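Local coordinates for putative esterase (Sulfolobus solfataricus P2, PDB 2RAU), which probably acts as a lipase or related hydrolase of the alpha/beta-hydrolase superfamily and binds calcium ions, at residues 100-105 against 127-132; 240-245 against 264-269; 24-29 against 134-139. All coordinates share one frame; numbering follows the deposited sequence. Where two conformers were deposited one is given.

Overall arrangement
Contacts 1 and 3 share helix 123-141, with centres 11 Å apart: contact 1 ties the helix to the loop after strand 94-100, contact 3 ties it to strand 21-29. They meet where Glu132 CG packs on Met28 SE at 3.8 Å. Contact 2 lies on the opposite side of the chain's centre, 27 Å from contact 1 and 33 Å from contact 3 between centres, in helices inserted between sheet strands. The calcium ligands Gly142 and Glu144 follow helix 123-141, and the Phe136 side chain of contact 3 is about 10 Å from Gly142. A Ser152-Asp177-His329 triad probably forms the active site, and Met265 of contact 2 touches Asp331, two residues after that histidine.

Contact 1: 100-105 against 127-132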
loop_
_atom_site.group_PDB
_atom_site.type_symbol
_atom_site.label_atom_id
_atom_site.label_comp_id
_atom_site.label_asym_id
_atom_site.label_seq_id
_atom_site.Cartn_x
_atom_site.Cartn_y
_atom_site.Cartn_z
ATOM N N ASP A 100 -1.155 -3.151 -8.811
ATOM C CA ASP A 100 0.203 -2.762 -9.057
ATOM C C ASP A 100 0.143 -1.457 -9.864
ATOM O O ASP A 100 -0.362 -1.416 -10.987
ATOM C CB ASP A 100 0.981 -3.782 -9.832
ATOM C CG ASP A 100 1.097 -5.104 -9.121
ATOM O OD1 ASP A 100 1.292 -5.105 -7.894
ATOM O OD2 ASP A 100 1.080 -6.156 -9.784
ATOM N N TYR A 101 0.584 -0.377 -9.240
ATOM C CA TYR A 101 0.634 0.909 -9.890
ATOM C C TYR A 101 1.734 0.884 -10.938
ATOM O O TYR A 101 2.556 -0.026 -10.946
ATOM C CB TYR A 101 1.013 1.985 -8.907
ATOM C CG TYR A 101 0.089 2.155 -7.737
ATOM C CD1 TYR A 101 -1.283 2.381 -7.925
ATOM C CD2 TYR A 101 0.584 2.145 -6.444
ATOM C CE1 TYR A 101 -2.131 2.580 -6.836
ATOM C CE2 TYR A 101 -0.242 2.356 -5.359
ATOM C CZ TYR A 101 -1.598 2.582 -5.545
ATOM O OH TYR A 101 -2.380 2.795 -4.426
ATOM N N ARG A 102 1.803 1.934 -11.748
ATOM C CA ARG A 102 2.820 2.032 -12.805
ATOM C C ARG A 102 4.254 1.965 -12.267
ATOM O O ARG A 102 5.195 1.550 -12.985
ATOM C CB ARG A 102 2.596 3.297 -13.643
ATOM C CG ARG A 102 1.213 3.351 -14.294
ATOM C CD ARG A 102 1.063 4.550 -15.153
ATOM N NE ARG A 102 -0.331 4.744 -15.519
ATOM C CZ ARG A 102 -0.761 5.318 -16.641
ATOM N NH1 ARG A 102 0.061 5.761 -17.568
ATOM N NH2 ARG A 102 -2.052 5.414 -16.842
ATOM N N THR A 103 4.418 2.403 -11.029
ATOM C CA THR A 103 5.696 2.350 -10.285
ATOM C C THR A 103 6.248 0.929 -10.208
ATOM O O THR A 103 7.451 0.725 -10.118
ATOM C CB THR A 103 5.519 2.939 -8.866
ATOM O OG1 THR A 103 4.341 2.350 -8.283
ATOM C CG2 THR A 103 5.479 4.457 -8.925
ATOM N N HIS A 104 5.360 -0.067 -10.324
ATOM C CA HIS A 104 5.761 -1.431 -10.279
ATOM C C HIS A 104 6.424 -1.949 -11.559
ATOM O O HIS A 104 6.854 -3.097 -11.586
ATOM C CB HIS A 104 4.608 -2.333 -9.910
ATOM C CG HIS A 104 5.019 -3.639 -9.330
ATOM N ND1 HIS A 104 5.953 -3.757 -8.306
ATOM C CD2 HIS A 104 4.586 -4.900 -9.590
ATOM C CE1 HIS A 104 6.083 -5.037 -7.994
ATOM N NE2 HIS A 104 5.260 -5.749 -8.755
ATOM N N TYR A 105 6.556 -1.082 -12.558
ATOM C CA TYR A 105 7.154 -1.433 -13.849
ATOM C C TYR A 105 8.386 -0.582 -14.162
ATOM O O TYR A 105 9.020 -0.771 -15.215
ATOM C CB TYR A 105 6.094 -1.331 -14.961
ATOM C CG TYR A 105 5.084 -2.427 -14.756
ATOM C CD1 TYR A 105 5.350 -3.679 -15.217
ATOM C CD2 TYR A 105 3.920 -2.212 -14.016
ATOM C CE1 TYR A 105 4.514 -4.698 -14.949
ATOM C CE2 TYR A 105 3.090 -3.225 -13.731
ATOM C CZ TYR A 105 3.384 -4.472 -14.228
ATOM O OH TYR A 105 2.569 -5.553 -14.024
ATOM N N ILE A 127 -5.915 7.911 -10.463
ATOM C CA ILE A 127 -7.370 7.735 -10.404
ATOM C C ILE A 127 -7.883 6.961 -11.634
ATOM O O ILE A 127 -8.665 6.013 -11.466
ATOM C CB ILE A 127 -8.117 9.036 -10.119
ATOM C CG1 ILE A 127 -7.803 9.474 -8.665
ATOM C CG2 ILE A 127 -9.653 8.836 -10.318
ATOM C CD1 ILE A 127 -8.290 10.839 -8.329
ATOM N N SER A 128 -7.346 7.246 -12.823
ATOM C CA SER A 128 -7.771 6.541 -14.027
ATOM C C SER A 128 -7.406 5.051 -13.943
ATOM O O SER A 128 -8.160 4.187 -14.398
ATOM C CB SER A 128 -7.210 7.182 -15.301
ATOM O OG SER A 128 -5.812 6.917 -15.483
ATOM N N ASP A 129 -6.267 4.744 -13.336
ATOM C CA ASP A 129 -5.806 3.386 -13.208
ATOM C C ASP A 129 -6.667 2.633 -12.193
ATOM O O ASP A 129 -7.037 1.485 -12.418
ATOM C CB ASP A 129 -4.346 3.358 -12.753
ATOM C CG ASP A 129 -3.373 3.880 -13.814
ATOM O OD1 ASP A 129 -3.766 3.988 -14.960
ATOM O OD2 ASP A 129 -2.184 4.162 -13.496
ATOM N N ILE A 130 -6.948 3.254 -11.045
ATOM C CA ILE A 130 -7.846 2.647 -10.087
ATOM C C ILE A 130 -9.244 2.378 -10.743
ATOM O O ILE A 130 -9.848 1.325 -10.511
ATOM C CB ILE A 130 -7.976 3.513 -8.816
ATOM C CG1 ILE A 130 -6.585 3.660 -8.113
ATOM C CG2 ILE A 130 -8.969 2.877 -7.849
ATOM C CD1 ILE A 130 -6.533 4.783 -6.997
ATOM N N LYS A 131 -9.757 3.338 -11.517
ATOM C CA LYS A 131 -11.023 3.170 -12.226
ATOM C C LYS A 131 -11.064 1.929 -13.156
ATOM O O LYS A 131 -12.061 1.175 -13.182
ATOM C CB LYS A 131 -11.409 4.457 -12.987
ATOM C CG LYS A 131 -12.665 4.349 -13.882
ATOM C CD LYS A 131 -13.968 3.861 -13.226
ATOM C CE LYS A 131 -14.944 4.949 -12.895
ATOM N NZ LYS A 131 -16.232 4.395 -12.375
ATOM N N GLU A 132 -10.004 1.728 -13.927
ATOM C CA GLU A 132 -9.899 0.543 -14.773
ATOM C C GLU A 132 -9.979 -0.740 -13.959
ATOM O O GLU A 132 -10.575 -1.727 -14.406
ATOM C CB GLU A 132 -8.593 0.553 -15.576
ATOM C CG GLU A 132 -8.445 1.562 -16.651
ATOM C CD GLU A 132 -9.553 1.520 -17.687
ATOM O OE1 GLU A 132 -10.030 0.447 -18.071
ATOM O OE2 GLU A 132 -9.960 2.606 -18.078
HETATM O O HOH W 1 -0.679 3.652 -11.341
#
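Arg102 and Asp129 form a bidentate, side-on salt bridge that ties the loop after strand 94-100 to helix 123-141, the connecting helix of a beta-alpha-beta crossover in what is probably an alpha/beta-hydrolase core. Arg102 NE donates to Asp129 OD2 over 2.8 Å, and Arg102 NH2 donates to Asp129 OD1 over 2.9 Å. Both bonds are nearly straight, with N-H...acceptor angles of 167°, and each carboxylate oxygen offers its syn lone pair. Guanidinium and carboxylate are close to coplanar, their planes only 22° apart. What delivers the group is an extended chain from CG to NE (chi2 -177°), which carries the guanidinium across from the loop to the helix.

Neither partner relies on the other alone. Arg102 NH1 makes a salt bridge with Asp36, while Asp129 OD1 also receives Arg30 NE, so Asp129 OD1 is gripped by two arginines, while OD2 takes Arg102 NE and a water. The neighbouring Ser128 turns its OG back to the carbonyl of Thr125 within its own helix. A leucine in place of Arg102 would probably leave the buried Asp129 carboxylate without two of its donors, with Arg30 still beside OD1, and Asp36 without this mate. The second link is solvent-mediated: one water accepts from the backbone Arg102 N at 3.0 Å and donates to Asp129 OD2 at 2.7 Å.

Contact 2: 240-245 against 264-269; sequences DFLMDS and DMFPIL
Phe266 of helix 262-270 reaches toward helix 238-248 and meets Leu242 and Met243 with the far end of its ring. Leu242 CB lies 3.6 Å from Phe266 CZ, and the CD1 branch of the same leucine follows at 3.8 Å from Phe266 CZ, so both a stem carbon and a methyl rest against one ring corner. Met243, a selenomethionine here, sets its SE 3.6 Å from Phe266 CE1. That selenium is 4.6 Å from the centroid of the Phe266 ring and approaches obliquely, 55° off the ring normal, a Met-aromatic contact neither squarely over the face nor at the edge.

Conformation explains the fit. The Met243 chain is bent at both chi2 (-65°) and chi3, which carries SE over to Phe266 and Met265 although its CB leaves the backbone neither toward nor away from the other helix. Met265, also a selenomethionine, does the reverse: its CB points at helix 238-248, but its chain bends and takes the terminal atoms elsewhere, leaving Met265 CG to touch Met243 SE at 4.1 Å. The two segments cross steeply, at 79°, with axes 11.2 Å apart, a separation that these long side chains bridge.

Trp219 of helix 218-224 stacks edge-to-face on Phe266 and also touches Leu242. Three helices thus share one apolar cluster, inserted between strands 170-176 and 297-302, consistent with the helical cap of many alpha/beta-hydrolases.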
loop_
_atom_site.group_PDB
_atom_site.type_symbol
_atom_site.label_atom_id
_atom_site.label_comp_id
_atom_site.label_asym_id
_atom_site.label_seq_id
_atom_site.Cartn_x
_atom_site.Cartn_y
_atom_site.Cartn_z
ATOM N N ASP A 240 19.991 -3.899 14.909
ATOM C CA ASP A 240 19.659 -2.894 15.911
ATOM C C ASP A 240 19.476 -1.500 15.281
ATOM O O ASP A 240 18.527 -0.767 15.605
ATOM C CB ASP A 240 20.771 -2.795 16.957
ATOM C CG ASP A 240 20.869 -4.005 17.894
ATOM O OD1 ASP A 240 20.055 -4.964 17.805
ATOM O OD2 ASP A 240 21.804 -3.964 18.736
ATOM N N PHE A 241 20.420 -1.155 14.407
ATOM C CA PHE A 241 20.443 0.110 13.670
ATOM C C PHE A 241 19.219 0.254 12.783
ATOM O O PHE A 241 18.492 1.275 12.858
ATOM C CB PHE A 241 21.750 0.182 12.895
ATOM C CG PHE A 241 21.738 1.127 11.739
ATOM C CD1 PHE A 241 21.712 2.494 11.934
ATOM C CD2 PHE A 241 21.803 0.646 10.435
ATOM C CE1 PHE A 241 21.767 3.355 10.851
ATOM C CE2 PHE A 241 21.835 1.505 9.365
ATOM C CZ PHE A 241 21.820 2.849 9.571
ATOM N N LEU A 242 18.896 -0.791 12.018
ATOM C CA LEU A 242 17.791 -0.736 11.076
ATOM C C LEU A 242 16.473 -0.677 11.806
ATOM O O LEU A 242 15.612 0.135 11.470
ATOM C CB LEU A 242 17.781 -1.920 10.110
ATOM C CG LEU A 242 18.969 -1.920 9.128
ATOM C CD1 LEU A 242 18.986 -3.244 8.418
ATOM C CD2 LEU A 242 18.893 -0.683 8.192
HETATM N N MSE A 243 16.308 -1.497 12.841
HETATM C CA MSE A 243 15.055 -1.462 13.626
HETATM C C MSE A 243 14.891 -0.140 14.369
HETATM O O MSE A 243 13.780 0.390 14.453
HETATM C CB MSE A 243 14.967 -2.644 14.578
HETATM C CG MSE A 243 14.729 -3.978 13.850
HETATM SE SE MSE A 243 13.052 -4.181 12.931
HETATM C CE MSE A 243 11.897 -4.458 14.434
ATOM N N ASP A 244 15.982 0.400 14.911
ATOM C CA ASP A 244 15.872 1.695 15.566
ATOM C C ASP A 244 15.582 2.825 14.542
ATOM O O ASP A 244 14.938 3.834 14.906
ATOM C CB ASP A 244 17.064 2.059 16.472
ATOM C CG ASP A 244 16.699 3.061 17.517
ATOM O OD1 ASP A 244 15.759 2.766 18.303
ATOM O OD2 ASP A 244 17.387 4.117 17.588
ATOM N N SER A 245 16.048 2.685 13.293
ATOM C CA SER A 245 15.724 3.702 12.281
ATOM C C SER A 245 14.218 3.713 11.997
ATOM O O SER A 245 13.641 4.784 11.780
ATOM C CB SER A 245 16.521 3.533 10.978
ATOM O OG SER A 245 16.092 2.428 10.211
ATOM N N ASP A 264 9.363 -9.588 10.151
ATOM C CA ASP A 264 8.206 -8.937 9.499
ATOM C C ASP A 264 8.630 -7.664 8.751
ATOM O O ASP A 264 8.230 -7.450 7.596
ATOM C CB ASP A 264 7.110 -8.606 10.521
ATOM C CG ASP A 264 6.559 -9.851 11.206
ATOM O OD1 ASP A 264 6.500 -10.916 10.543
ATOM O OD2 ASP A 264 6.194 -9.790 12.402
HETATM N N MSE A 265 9.473 -6.857 9.370
HETATM C CA MSE A 265 9.789 -5.506 8.851
HETATM C C MSE A 265 10.753 -5.533 7.687
HETATM O O MSE A 265 10.591 -4.789 6.719
HETATM C CB MSE A 265 10.354 -4.583 9.910
HETATM C CG MSE A 265 9.435 -4.280 11.098
HETATM SE SE MSE A 265 7.947 -3.197 10.432
HETATM C CE MSE A 265 6.634 -3.886 11.713
ATOM N N PHE A 266 11.795 -6.331 7.827
ATOM C CA PHE A 266 12.868 -6.320 6.804
ATOM C C PHE A 266 12.340 -6.778 5.422
ATOM O O PHE A 266 12.734 -6.178 4.403
ATOM C CB PHE A 266 14.117 -7.094 7.276
ATOM C CG PHE A 266 14.943 -6.369 8.388
ATOM C CD1 PHE A 266 14.462 -5.235 9.071
ATOM C CD2 PHE A 266 16.137 -6.919 8.827
ATOM C CE1 PHE A 266 15.184 -4.660 10.090
ATOM C CE2 PHE A 266 16.853 -6.332 9.842
ATOM C CZ PHE A 266 16.394 -5.195 10.445
ATOM N N PRO A 267 11.516 -7.866 5.375
ATOM C CA PRO A 267 10.921 -8.234 4.077
ATOM C C PRO A 267 10.059 -7.197 3.406
ATOM O O PRO A 267 10.094 -7.132 2.183
ATOM C CB PRO A 267 10.205 -9.550 4.357
ATOM C CG PRO A 267 10.916 -10.119 5.514
ATOM C CD PRO A 267 11.218 -8.902 6.382
ATOM N N ILE A 268 9.381 -6.347 4.186
ATOM C CA ILE A 268 8.556 -5.247 3.670
ATOM C C ILE A 268 9.465 -4.226 3.032
ATOM O O ILE A 268 9.263 -3.828 1.903
ATOM C CB ILE A 268 7.610 -4.593 4.766
ATOM C CG1 ILE A 268 6.503 -5.597 5.142
ATOM C CG2 ILE A 268 7.074 -3.217 4.266
ATOM C CD1 ILE A 268 5.652 -5.281 6.458
ATOM N N LEU A 269 10.484 -3.787 3.758
ATOM C CA LEU A 269 11.401 -2.786 3.228
ATOM C C LEU A 269 12.070 -3.310 1.963
ATOM O O LEU A 269 12.212 -2.593 0.986
ATOM C CB LEU A 269 12.430 -2.402 4.287
ATOM C CG LEU A 269 12.085 -1.172 5.169
ATOM C CD1 LEU A 269 12.221 0.073 4.347
ATOM C CD2 LEU A 269 10.722 -1.251 5.862
#

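Contact 3: 24-29 against 134-139; sequences NIWKMK and VSFIKR
Lys138 NZ, in a salt bridge with Asp169 OD1 and hydrogen-bonded to the carbonyl O of Asn168, anchors one flank of helix 123-141, while Phe136 from the same stretch of helix meets Trp26 of strand 21-29. Here the helix packs against the antiparallel extension of the mixed sheet in a probable alpha/beta-hydrolase fold, and the joint is an edge-to-face aromatic pair. The contact between 24-29 and 134-139 is carried by these two side chains, without a polar bond between the segments, and it lies near the surface.

The edge of Phe136 is turned toward the face of Trp26. The ring planes are inclined at 57°, short of a perfect T, and the centroid of the Trp26 five-membered ring is 4.7 Å from that of Phe136. Phe136 reaches out because its CG stands anti to the backbone N (chi1 -179°), directing the ring away from the helix toward the strand. The indole presents its face to the oncoming ring.

The pair belongs to a larger aromatic group. Trp6 touches Trp26 and meets the Phe136 ring at an inclination of about 60°, and Leu40 of strand 37-45 also packs on Phe136, so the phenyl ring is packed by two sheet strands and the N-terminal loop.

Two carbons of Phe136 do the touching. CE1 sits 3.9 Å from Trp26 CE3, toward the benzene part of the indole, whereas Phe136 CZ comes down over the middle of the indole, 3.4 Å from Trp26 CE2.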
loop_
_atom_site.group_PDB
_atom_site.type_symbol
_atom_site.label_atom_id
_atom_site.label_comp_id
_atom_site.label_asym_id
_atom_site.label_seq_id
_atom_site.Cartn_x
_atom_site.Cartn_y
_atom_site.Cartn_z
ATOM N N ASN A 24 -4.823 -14.838 -9.053
ATOM C CA ASN A 24 -4.914 -14.529 -10.460
ATOM C C ASN A 24 -4.313 -13.144 -10.656
ATOM O O ASN A 24 -4.456 -12.288 -9.805
ATOM C CB ASN A 24 -6.357 -14.604 -10.932
ATOM C CG ASN A 24 -6.841 -16.048 -11.009
ATOM O OD1 ASN A 24 -6.565 -16.719 -11.967
ATOM N ND2 ASN A 24 -7.451 -16.551 -9.933
ATOM N N ILE A 25 -3.595 -12.955 -11.748
ATOM C CA ILE A 25 -3.013 -11.660 -12.075
ATOM C C ILE A 25 -3.321 -11.321 -13.552
ATOM O O ILE A 25 -3.138 -12.144 -14.438
ATOM C CB ILE A 25 -1.487 -11.598 -11.891
ATOM C CG1 ILE A 25 -1.058 -12.100 -10.502
ATOM C CG2 ILE A 25 -0.998 -10.212 -12.112
ATOM C CD1 ILE A 25 0.439 -12.175 -10.308
ATOM N N TRP A 26 -3.763 -10.089 -13.756
ATOM C CA TRP A 26 -3.973 -9.528 -15.072
ATOM C C TRP A 26 -3.172 -8.276 -15.183
ATOM O O TRP A 26 -2.948 -7.572 -14.214
ATOM C CB TRP A 26 -5.424 -9.156 -15.300
ATOM C CG TRP A 26 -6.403 -10.256 -15.209
ATOM C CD1 TRP A 26 -6.933 -10.961 -16.236
ATOM C CD2 TRP A 26 -7.020 -10.760 -14.018
ATOM N NE1 TRP A 26 -7.850 -11.858 -15.771
ATOM C CE2 TRP A 26 -7.919 -11.767 -14.413
ATOM C CE3 TRP A 26 -6.931 -10.428 -12.671
ATOM C CZ2 TRP A 26 -8.696 -12.462 -13.522
ATOM C CZ3 TRP A 26 -7.715 -11.118 -11.782
ATOM C CH2 TRP A 26 -8.591 -12.128 -12.214
ATOM N N LYS A 27 -2.830 -7.962 -16.413
ATOM C CA LYS A 27 -2.039 -6.792 -16.751
ATOM C C LYS A 27 -2.723 -5.967 -17.862
ATOM O O LYS A 27 -3.356 -6.535 -18.782
ATOM C CB LYS A 27 -0.742 -7.337 -17.287
ATOM C CG LYS A 27 0.287 -6.389 -17.587
ATOM C CD LYS A 27 1.504 -7.152 -18.179
ATOM C CE LYS A 27 2.626 -7.162 -17.260
ATOM N NZ LYS A 27 3.888 -7.575 -17.980
HETATM N N MSE A 28 -2.598 -4.639 -17.783
HETATM C CA MSE A 28 -3.125 -3.758 -18.810
HETATM C C MSE A 28 -2.072 -2.734 -19.226
HETATM O O MSE A 28 -1.513 -2.047 -18.403
HETATM C CB MSE A 28 -4.330 -2.977 -18.319
HETATM C CG MSE A 28 -4.905 -1.969 -19.339
HETATM SE SE MSE A 28 -6.485 -1.065 -18.635
HETATM C CE MSE A 28 -7.748 -2.466 -19.080
ATOM N N LYS A 29 -1.819 -2.640 -20.527
ATOM C CA LYS A 29 -1.001 -1.593 -21.047
ATOM C C LYS A 29 -1.728 -0.266 -21.015
ATOM O O LYS A 29 -2.895 -0.153 -21.408
ATOM C CB LYS A 29 -0.622 -1.908 -22.464
ATOM C CG LYS A 29 0.383 -0.921 -23.067
ATOM C CD LYS A 29 1.788 -1.070 -22.362
ATOM C CE LYS A 29 2.914 -0.102 -22.854
ATOM N NZ LYS A 29 2.725 1.312 -22.458
ATOM N N VAL A 134 -11.409 -1.071 -10.882
ATOM C CA VAL A 134 -12.756 -1.154 -10.318
ATOM C C VAL A 134 -13.773 -1.676 -11.339
ATOM O O VAL A 134 -14.595 -2.517 -11.009
ATOM C CB VAL A 134 -13.216 0.231 -9.715
ATOM C CG1 VAL A 134 -14.735 0.246 -9.425
ATOM C CG2 VAL A 134 -12.347 0.595 -8.462
ATOM N N SER A 135 -13.702 -1.176 -12.565
ATOM C CA SER A 135 -14.594 -1.615 -13.633
ATOM C C SER A 135 -14.432 -3.124 -13.879
ATOM O O SER A 135 -15.409 -3.862 -14.027
ATOM C CB SER A 135 -14.306 -0.820 -14.904
ATOM O OG SER A 135 -14.562 0.562 -14.706
ATOM N N PHE A 136 -13.188 -3.584 -13.928
ATOM C CA PHE A 136 -12.895 -5.001 -14.109
ATOM C C PHE A 136 -13.459 -5.844 -12.950
ATOM O O PHE A 136 -14.046 -6.951 -13.144
ATOM C CB PHE A 136 -11.379 -5.208 -14.166
ATOM C CG PHE A 136 -10.966 -6.639 -14.376
ATOM C CD1 PHE A 136 -10.790 -7.496 -13.301
ATOM C CD2 PHE A 136 -10.840 -7.144 -15.643
ATOM C CE1 PHE A 136 -10.451 -8.837 -13.495
ATOM C CE2 PHE A 136 -10.502 -8.481 -15.832
ATOM C CZ PHE A 136 -10.299 -9.307 -14.756
ATOM N N ILE A 137 -13.227 -5.352 -11.734
ATOM C CA ILE A 137 -13.709 -6.026 -10.525
ATOM C C ILE A 137 -15.210 -6.202 -10.513
ATOM O O ILE A 137 -15.713 -7.231 -10.064
ATOM C CB ILE A 137 -13.255 -5.257 -9.259
ATOM C CG1 ILE A 137 -11.746 -5.398 -9.081
ATOM C CG2 ILE A 137 -13.941 -5.773 -7.999
ATOM C CD1 ILE A 137 -11.187 -4.637 -7.854
ATOM N N LYS A 138 -15.936 -5.173 -10.930
ATOM C CA LYS A 138 -17.388 -5.246 -10.941
ATOM C C LYS A 138 -17.868 -6.414 -11.793
ATOM O O LYS A 138 -18.781 -7.157 -11.396
ATOM C CB LYS A 138 -17.998 -3.939 -11.437
ATOM C CG LYS A 138 -17.830 -2.755 -10.532
ATOM C CD LYS A 138 -18.703 -1.626 -11.089
ATOM C CE LYS A 138 -18.594 -0.410 -10.264
ATOM N NZ LYS A 138 -19.752 0.481 -10.502
ATOM N N ARG A 139 -17.263 -6.574 -12.966
ATOM C CA ARG A 139 -17.603 -7.653 -13.846
ATOM C C ARG A 139 -17.098 -9.004 -13.333
ATOM O O ARG A 139 -17.827 -10.010 -13.392
ATOM C CB ARG A 139 -17.065 -7.385 -15.257
ATOM C CG ARG A 139 -17.569 -8.413 -16.250
ATOM C CD ARG A 139 -17.116 -8.132 -17.653
ATOM N NE ARG A 139 -17.837 -9.000 -18.580
ATOM C CZ ARG A 139 -17.317 -9.543 -19.674
ATOM N NH1 ARG A 139 -16.031 -9.381 -19.974
ATOM N NH2 ARG A 139 -18.064 -10.299 -20.446
#